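Phycocyanobilin lyase subunit alpha (Nostoc sp. PCC 7120, PDB 5N3U) combines with its partner CpcF to form a lyase that is probably required for attaching the bilin chromophore to the phycocyanin alpha subunit. Local coordinates at residues 95-100 with 122-127; 17-22 with 38-43; 197-202 with 216-221. All blocks are in the same frame, centred on the assembly; numbering follows the deposited sequence.

Contact 1 of 3, residues 95-100 with 122-127; sequences NCLECP and PALIKL
E98 and A123 are joined by one water, which donates to E98 OE2 over 2.5 Å and to A123 O over 2.8 Å, tying the turn after helix 90-96 to a carbonyl of helix 121-126. CG of E98 starts beside the backbone N, and a bend at chi2 (-60°) folds CD back; the carboxylate ends nearer helix 121-126 than the start of the side chain would suggest. There OE2 also brushes the aliphatic part of K126. The ammonium is less close, E98 OE2 to K126 NZ being 4.6 Å, beyond a salt bridge, yet the opposite charge would favour a charged carboxylate.

Beside this polar link the apolar part rests mainly on leucines, with A123. L97 extends with CD1 anti to CA (chi2 174°); this methyl meets A123 CB at 3.6 Å and L124 CD2 at 3.7 Å, while L97 CD2 faces L127 CD1, the two side chains crossing at about a right angle. L127 CD2 closes over L97 O at 3.5 Å, and that buried carbonyl oxygen has no hydrogen-bonding partner in the model.

The chain here turns from C96 to C99 in a type I beta turn. L97 also packs on L112, and C96 on V104 and A108, all of helix 102-115; R105 of that helix bonds C99 O. L124 and L127 also pack on helix 148-157.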
loop_
_atom_site.group_PDB
_atom_site.type_symbol
_atom_site.label_atom_id
_atom_site.label_comp_id
_atom_site.label_asym_id
_atom_site.label_seq_id
_atom_site.Cartn_x
_atom_site.Cartn_y
_atom_site.Cartn_z
ATOM N N ASN A 95 16.865 18.626 24.008
ATOM C CA ASN A 95 16.128 19.831 24.315
ATOM C C ASN A 95 14.621 19.699 24.144
ATOM O O ASN A 95 13.837 20.252 24.880
ATOM C CB ASN A 95 16.542 20.950 23.341
ATOM C CG ASN A 95 17.876 21.561 23.659
ATOM O OD1 ASN A 95 18.413 21.388 24.746
ATOM N ND2 ASN A 95 18.423 22.285 22.695
ATOM N N CYS A 96 14.226 18.947 23.136
ATOM C CA CYS A 96 12.812 18.721 22.839
ATOM C C CYS A 96 12.086 17.933 23.962
ATOM O O CYS A 96 10.863 17.978 24.067
ATOM C CB CYS A 96 12.704 17.896 21.566
ATOM S SG CYS A 96 12.992 18.904 20.082
ATOM N N LEU A 97 12.835 17.189 24.757
ATOM C CA LEU A 97 12.295 16.529 25.941
ATOM C C LEU A 97 11.761 17.494 26.987
ATOM O O LEU A 97 11.009 17.066 27.879
ATOM C CB LEU A 97 13.260 15.528 26.562
ATOM C CG LEU A 97 13.742 14.407 25.697
ATOM C CD1 LEU A 97 14.815 13.624 26.483
ATOM C CD2 LEU A 97 12.551 13.476 25.324
ATOM N N GLU A 98 12.026 18.777 26.883
ATOM C CA GLU A 98 11.391 19.746 27.777
ATOM C C GLU A 98 10.439 20.637 27.015
ATOM O O GLU A 98 9.902 21.593 27.608
ATOM C CB GLU A 98 12.448 20.653 28.488
ATOM C CG GLU A 98 13.220 19.954 29.626
ATOM C CD GLU A 98 12.359 19.409 30.795
ATOM O OE1 GLU A 98 11.764 20.231 31.555
ATOM O OE2 GLU A 98 12.276 18.128 30.972
ATOM N N CYS A 99 10.103 20.292 25.774
ATOM C CA CYS A 99 9.144 21.067 25.016
ATOM C C CYS A 99 7.772 20.951 25.685
ATOM O O CYS A 99 7.361 19.844 26.087
ATOM C CB CYS A 99 9.004 20.530 23.581
ATOM S SG CYS A 99 7.923 21.623 22.533
ATOM N N PRO A 100 7.007 22.070 25.742
ATOM C CA PRO A 100 5.708 21.941 26.297
ATOM C C PRO A 100 4.739 21.090 25.533
ATOM O O PRO A 100 3.812 20.581 26.158
ATOM C CB PRO A 100 5.145 23.399 26.336
ATOM C CG PRO A 100 6.280 24.258 26.176
ATOM C CD PRO A 100 7.346 23.495 25.443
ATOM N N PRO A 122 19.945 11.519 31.472
ATOM C CA PRO A 122 19.416 12.390 32.490
ATOM C C PRO A 122 18.097 13.068 32.080
ATOM O O PRO A 122 17.190 13.227 32.888
ATOM C CB PRO A 122 20.535 13.477 32.639
ATOM C CG PRO A 122 21.785 12.766 32.129
ATOM C CD PRO A 122 21.332 11.874 31.042
ATOM N N ALA A 123 17.983 13.518 30.836
ATOM C CA ALA A 123 16.783 14.197 30.449
ATOM C C ALA A 123 15.586 13.219 30.382
ATOM O O ALA A 123 14.461 13.573 30.754
ATOM C CB ALA A 123 16.962 14.877 29.146
ATOM N N LEU A 124 15.843 12.001 29.932
ATOM C CA LEU A 124 14.815 10.928 29.959
ATOM C C LEU A 124 14.426 10.617 31.351
ATOM O O LEU A 124 13.248 10.481 31.626
ATOM C CB LEU A 124 15.290 9.690 29.264
ATOM C CG LEU A 124 15.472 9.928 27.753
ATOM C CD1 LEU A 124 16.330 8.845 27.123
ATOM C CD2 LEU A 124 14.131 10.016 27.059
ATOM N N ILE A 125 15.413 10.530 32.240
ATOM C CA ILE A 125 15.123 10.249 33.673
ATOM C C ILE A 125 14.241 11.280 34.355
ATOM O O ILE A 125 13.310 10.971 35.075
ATOM C CB ILE A 125 16.416 10.015 34.425
ATOM C CG1 ILE A 125 16.942 8.616 34.054
ATOM C CG2 ILE A 125 16.237 10.064 35.948
ATOM C CD1 ILE A 125 18.353 8.351 34.586
ATOM N N LYS A 126 14.439 12.517 33.997
ATOM C CA LYS A 126 13.629 13.589 34.532
ATOM C C LYS A 126 12.161 13.436 34.154
ATOM O O LYS A 126 11.262 13.766 34.936
ATOM C CB LYS A 126 14.245 14.886 33.985
ATOM C CG LYS A 126 13.452 16.136 34.221
ATOM C CD LYS A 126 14.335 17.244 34.793
ATOM C CE LYS A 126 15.516 17.531 33.920
ATOM N NZ LYS A 126 15.701 19.022 33.837
ATOM N N LEU A 127 11.847 12.890 32.986
ATOM C CA LEU A 127 10.438 12.714 32.631
ATOM C C LEU A 127 9.752 11.606 33.417
ATOM O O LEU A 127 8.546 11.490 33.403
ATOM C CB LEU A 127 10.312 12.496 31.127
ATOM C CG LEU A 127 10.758 13.597 30.201
ATOM C CD1 LEU A 127 10.450 13.259 28.781
ATOM C CD2 LEU A 127 10.070 14.916 30.495
HETATM O O HOH W 1 13.787 16.260 30.443
#

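Contact 2 of 3, residues 17-22 with 38-43; sequences LTPELA and AWWLGK
A22 and L41 mark the closest backbone approach, their CA atoms 6.8 Å apart, where the start of helix 19-25 and the residues leading into it lie against the end of helix 31-43. W40 carries most of the contact. Its CG is anti to the backbone N (chi1 -169°), and the indole reaches 17-22. L17 lies across one face: CB sits 3.7 Å above the plane over the centre of the ring system, and CD1 makes a CH-pi contact 4.0 Å from the centroid of the five-membered ring, 17° off its normal. The benzo end reaches the T18-P19 peptide obliquely, with W40 CH2 3.5 Å from T18 C. A22 CB lies 3.6 Å from both W40 CE3 and L41 CD2.

T18 is the N-cap of helix 19-25: its OG1 accepts from L21 N at 3.1 Å and donates to E20 OE1 from above the carboxylate plane. W40 stacks on Y44 as well, and K43 forms a salt bridge with E7 of a second copy of this protein. Apolar packing of successive helices is consistent with the alpha-solenoid build of HEAT-like repeat proteins.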
loop_
_atom_site.group_PDB
_atom_site.type_symbol
_atom_site.label_atom_id
_atom_site.label_comp_id
_atom_site.label_asym_id
_atom_site.label_seq_id
_atom_site.Cartn_x
_atom_site.Cartn_y
_atom_site.Cartn_z
ATOM N N LEU A 17 9.473 15.335 -4.962
ATOM C CA LEU A 17 10.592 15.960 -4.313
ATOM C C LEU A 17 11.839 15.206 -4.592
ATOM O O LEU A 17 11.814 14.043 -4.968
ATOM C CB LEU A 17 10.381 16.015 -2.803
ATOM C CG LEU A 17 9.187 16.844 -2.303
ATOM C CD1 LEU A 17 9.125 16.732 -0.807
ATOM C CD2 LEU A 17 9.217 18.308 -2.722
ATOM N N THR A 18 12.950 15.913 -4.384
ATOM C CA THR A 18 14.274 15.338 -4.331
ATOM C C THR A 18 14.805 15.768 -2.941
ATOM O O THR A 18 14.280 16.734 -2.331
ATOM C CB THR A 18 15.160 15.960 -5.462
ATOM O OG1 THR A 18 15.298 17.362 -5.212
ATOM C CG2 THR A 18 14.521 15.833 -6.862
ATOM N N PRO A 19 15.921 15.182 -2.512
ATOM C CA PRO A 19 16.559 15.661 -1.279
ATOM C C PRO A 19 16.801 17.152 -1.228
ATOM O O PRO A 19 16.440 17.839 -0.265
ATOM C CB PRO A 19 17.888 14.920 -1.302
ATOM C CG PRO A 19 17.549 13.603 -1.970
ATOM C CD PRO A 19 16.652 14.027 -3.099
ATOM N N GLU A 20 17.322 17.707 -2.316
ATOM C CA GLU A 20 17.673 19.126 -2.353
ATOM C C GLU A 20 16.427 19.914 -2.245
ATOM O O GLU A 20 16.348 20.924 -1.537
ATOM C CB GLU A 20 18.476 19.517 -3.655
ATOM C CG GLU A 20 19.496 18.432 -4.086
ATOM C CD GLU A 20 18.834 17.141 -4.645
ATOM O OE1 GLU A 20 17.966 17.256 -5.534
ATOM O OE2 GLU A 20 19.146 16.017 -4.216
ATOM N N LEU A 21 15.402 19.460 -2.945
ATOM C CA LEU A 21 14.157 20.232 -2.938
ATOM C C LEU A 21 13.415 20.107 -1.601
ATOM O O LEU A 21 12.909 21.079 -1.069
ATOM C CB LEU A 21 13.288 19.754 -4.077
ATOM C CG LEU A 21 12.123 20.615 -4.491
ATOM C CD1 LEU A 21 12.385 22.119 -4.493
ATOM C CD2 LEU A 21 11.718 20.059 -5.859
ATOM N N ALA A 22 13.453 18.912 -1.039
ATOM C CA ALA A 22 12.872 18.728 0.314
ATOM C C ALA A 22 13.579 19.600 1.304
ATOM O O ALA A 22 12.966 20.244 2.105
ATOM C CB ALA A 22 13.072 17.290 0.753
ATOM N N ALA A 38 9.686 17.621 5.800
ATOM C CA ALA A 38 10.224 16.930 6.952
ATOM C C ALA A 38 9.787 15.485 7.056
ATOM O O ALA A 38 10.661 14.629 7.261
ATOM C CB ALA A 38 9.839 17.634 8.229
ATOM N N TRP A 39 8.488 15.163 6.848
ATOM C CA TRP A 39 8.098 13.752 6.752
ATOM C C TRP A 39 8.821 13.022 5.630
ATOM O O TRP A 39 9.334 11.930 5.801
ATOM C CB TRP A 39 6.522 13.679 6.551
ATOM C CG TRP A 39 6.068 12.327 6.240
ATOM C CD1 TRP A 39 5.716 11.370 7.117
ATOM C CD2 TRP A 39 5.890 11.775 4.965
ATOM N NE1 TRP A 39 5.448 10.235 6.479
ATOM C CE2 TRP A 39 5.522 10.428 5.155
ATOM C CE3 TRP A 39 6.069 12.259 3.683
ATOM C CZ2 TRP A 39 5.256 9.559 4.106
ATOM C CZ3 TRP A 39 5.813 11.387 2.605
ATOM C CH2 TRP A 39 5.433 10.041 2.836
ATOM N N TRP A 40 8.913 13.656 4.441
ATOM C CA TRP A 40 9.537 13.022 3.307
ATOM C C TRP A 40 10.992 12.664 3.562
ATOM O O TRP A 40 11.478 11.579 3.177
ATOM C CB TRP A 40 9.401 13.908 2.095
ATOM C CG TRP A 40 9.756 13.322 0.786
ATOM C CD1 TRP A 40 8.928 12.791 -0.154
ATOM C CD2 TRP A 40 11.059 13.343 0.188
ATOM N NE1 TRP A 40 9.648 12.397 -1.281
ATOM C CE2 TRP A 40 10.964 12.709 -1.074
ATOM C CE3 TRP A 40 12.302 13.776 0.628
ATOM C CZ2 TRP A 40 12.070 12.547 -1.924
ATOM C CZ3 TRP A 40 13.428 13.585 -0.222
ATOM C CH2 TRP A 40 13.280 12.988 -1.489
ATOM N N LEU A 41 11.702 13.561 4.203
ATOM C CA LEU A 41 13.145 13.316 4.462
ATOM C C LEU A 41 13.353 12.101 5.356
ATOM O O LEU A 41 14.246 11.341 5.129
ATOM C CB LEU A 41 13.757 14.548 5.085
ATOM C CG LEU A 41 13.950 15.761 4.154
ATOM C CD1 LEU A 41 14.291 16.994 4.927
ATOM C CD2 LEU A 41 15.011 15.424 3.140
ATOM N N GLY A 42 12.447 11.884 6.301
ATOM C CA GLY A 42 12.506 10.675 7.176
ATOM C C GLY A 42 12.041 9.467 6.500
ATOM O O GLY A 42 12.676 8.410 6.623
ATOM N N LYS A 43 10.977 9.583 5.721
ATOM C CA LYS A 43 10.452 8.440 5.036
ATOM C C LYS A 43 11.471 7.866 4.056
ATOM O O LYS A 43 11.641 6.665 3.950
ATOM C CB LYS A 43 9.211 8.904 4.314
ATOM C CG LYS A 43 8.597 7.895 3.329
ATOM C CD LYS A 43 8.189 6.603 3.974
ATOM C CE LYS A 43 7.475 5.845 2.856
ATOM N NZ LYS A 43 6.813 4.676 3.408
#

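Contact 3 of 3, residues 197-202 with 216-221; sequences ELLVKV and GDLGAI
L199 meets L218, I221 and D217 with different parts of its side chain. The segments run roughly antiparallel, 151° between directions, with axes 10.1 Å apart. L199 CG lies beside its backbone N, anti to the carbonyl carbon, and its two methyls divide the work. L199 CD1 reaches I221 CD1 tip to tip at 3.8 Å and also touches D217 CB; L199 CD2 rests 4.0 Å from D217 OD2.

I221 is the unusual partner. Its CG1 takes the crowded position between backbone N and carbonyl carbon (chi1 69°), and an extended chi2 (-179°) carries CD1 onward to the leucine. L218 instead points CB past the other helix but brings its end back, so that CD2 lies 3.9 Å from L199 CB and, more loosely, 4.5 Å from V200 CG2.

D217 OD1 forms a salt bridge with R184, which probably offsets the nearby carboxylate of E153, while the carbon part of D217 lines the apolar seam. On that flank helix 176-190 also packs, C180 touching both L199 and D217 and Q188 touching I221. On another, the loop residue A226 meets V200 and L218, and Y223 packs on L218 while its hydroxyl bonds E197 OE2.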
loop_
_atom_site.group_PDB
_atom_site.type_symbol
_atom_site.label_atom_id
_atom_site.label_comp_id
_atom_site.label_asym_id
_atom_site.label_seq_id
_atom_site.Cartn_x
_atom_site.Cartn_y
_atom_site.Cartn_z
ATOM N N GLU A 197 9.809 -13.041 29.437
ATOM C CA GLU A 197 8.582 -13.824 29.467
ATOM C C GLU A 197 7.343 -13.014 29.535
ATOM O O GLU A 197 6.278 -13.385 29.021
ATOM C CB GLU A 197 8.611 -14.839 30.640
ATOM C CG GLU A 197 9.621 -15.975 30.494
ATOM C CD GLU A 197 9.321 -16.808 29.291
ATOM O OE1 GLU A 197 8.161 -17.156 29.144
ATOM O OE2 GLU A 197 10.226 -17.066 28.487
ATOM N N LEU A 198 7.383 -11.886 30.198
ATOM C CA LEU A 198 6.177 -11.052 30.184
ATOM C C LEU A 198 5.847 -10.597 28.738
ATOM O O LEU A 198 4.684 -10.477 28.376
ATOM C CB LEU A 198 6.425 -9.780 30.951
ATOM C CG LEU A 198 6.432 -9.885 32.444
ATOM C CD1 LEU A 198 7.127 -8.671 32.991
ATOM C CD2 LEU A 198 4.973 -10.004 32.905
ATOM N N LEU A 199 6.879 -10.301 27.951
ATOM C CA LEU A 199 6.652 -9.940 26.499
ATOM C C LEU A 199 6.065 -11.101 25.735
ATOM O O LEU A 199 5.054 -10.967 25.025
ATOM C CB LEU A 199 7.946 -9.454 25.860
ATOM C CG LEU A 199 8.443 -8.172 26.549
ATOM C CD1 LEU A 199 9.850 -7.772 26.132
ATOM C CD2 LEU A 199 7.440 -7.114 26.256
ATOM N N VAL A 200 6.597 -12.274 25.981
ATOM C CA VAL A 200 5.952 -13.494 25.388
ATOM C C VAL A 200 4.504 -13.620 25.707
ATOM O O VAL A 200 3.666 -13.835 24.836
ATOM C CB VAL A 200 6.692 -14.764 25.809
ATOM C CG1 VAL A 200 5.912 -16.001 25.350
ATOM C CG2 VAL A 200 8.090 -14.748 25.223
ATOM N N LYS A 201 4.144 -13.400 26.971
ATOM C CA LYS A 201 2.741 -13.467 27.348
ATOM C C LYS A 201 1.813 -12.427 26.652
ATOM O O LYS A 201 0.704 -12.717 26.305
ATOM C CB LYS A 201 2.632 -13.328 28.871
ATOM C CG LYS A 201 1.239 -13.635 29.410
ATOM C CD LYS A 201 0.997 -13.007 30.799
ATOM C CE LYS A 201 -0.102 -13.728 31.599
ATOM N NZ LYS A 201 -1.463 -13.377 31.109
ATOM N N VAL A 202 2.303 -11.229 26.399
ATOM C CA VAL A 202 1.578 -10.214 25.615
ATOM C C VAL A 202 1.271 -10.762 24.193
ATOM O O VAL A 202 0.171 -10.533 23.668
ATOM C CB VAL A 202 2.408 -8.934 25.520
ATOM C CG1 VAL A 202 1.832 -7.907 24.523
ATOM C CG2 VAL A 202 2.556 -8.290 26.890
ATOM N N GLY A 216 8.206 -6.314 18.204
ATOM C CA GLY A 216 9.295 -5.421 18.061
ATOM C C GLY A 216 10.244 -5.415 19.252
ATOM O O GLY A 216 11.467 -5.337 19.131
ATOM N N ASP A 217 9.673 -5.511 20.443
ATOM C CA ASP A 217 10.468 -5.514 21.686
ATOM C C ASP A 217 11.328 -6.805 21.789
ATOM O O ASP A 217 12.498 -6.745 22.131
ATOM C CB ASP A 217 9.530 -5.412 22.938
ATOM C CG ASP A 217 8.857 -4.057 23.095
ATOM O OD1 ASP A 217 9.234 -3.070 22.383
ATOM O OD2 ASP A 217 7.917 -3.963 23.915
ATOM N N LEU A 218 10.730 -7.932 21.466
ATOM C CA LEU A 218 11.453 -9.203 21.512
ATOM C C LEU A 218 12.573 -9.237 20.535
ATOM O O LEU A 218 13.690 -9.684 20.864
ATOM C CB LEU A 218 10.535 -10.369 21.286
ATOM C CG LEU A 218 9.644 -10.632 22.468
ATOM C CD1 LEU A 218 8.424 -11.428 22.080
ATOM C CD2 LEU A 218 10.456 -11.326 23.538
ATOM N N GLY A 219 12.339 -8.666 19.351
ATOM C CA GLY A 219 13.450 -8.402 18.428
ATOM C C GLY A 219 14.552 -7.517 18.924
ATOM O O GLY A 219 15.720 -7.878 18.856
ATOM N N ALA A 220 14.178 -6.399 19.527
ATOM C CA ALA A 220 15.145 -5.447 20.100
ATOM C C ALA A 220 15.993 -6.025 21.202
ATOM O O ALA A 220 17.150 -5.704 21.348
ATOM C CB ALA A 220 14.392 -4.242 20.652
ATOM N N ILE A 221 15.448 -6.917 21.980
ATOM C CA ILE A 221 16.217 -7.459 23.062
ATOM C C ILE A 221 16.885 -8.763 22.689
ATOM O O ILE A 221 17.768 -9.197 23.389
ATOM C CB ILE A 221 15.342 -7.591 24.318
ATOM C CG1 ILE A 221 14.305 -8.666 24.125
ATOM C CG2 ILE A 221 14.722 -6.229 24.617
ATOM C CD1 ILE A 221 13.359 -8.888 25.269
#

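The three contacts follow one another along the chain, contact 2 closing before contact 1 opens and contact 1 before contact 3, and each joins helices close in sequence, as expected of an array built from local repeats. None touches another: the centres of contacts 1 and 2 are about 27 Å apart, those of 1 and 3 about 26 Å, and those of 2 and 3, on opposite sides of the chain's centre, about 33 Å. Only the segment 38-43 of contact 2 meets other chains, through W39 and K43, including the beta subunit of the lyase, whereas contacts 1 and 3 meet no other chain of the assembly and are packing within the helical array.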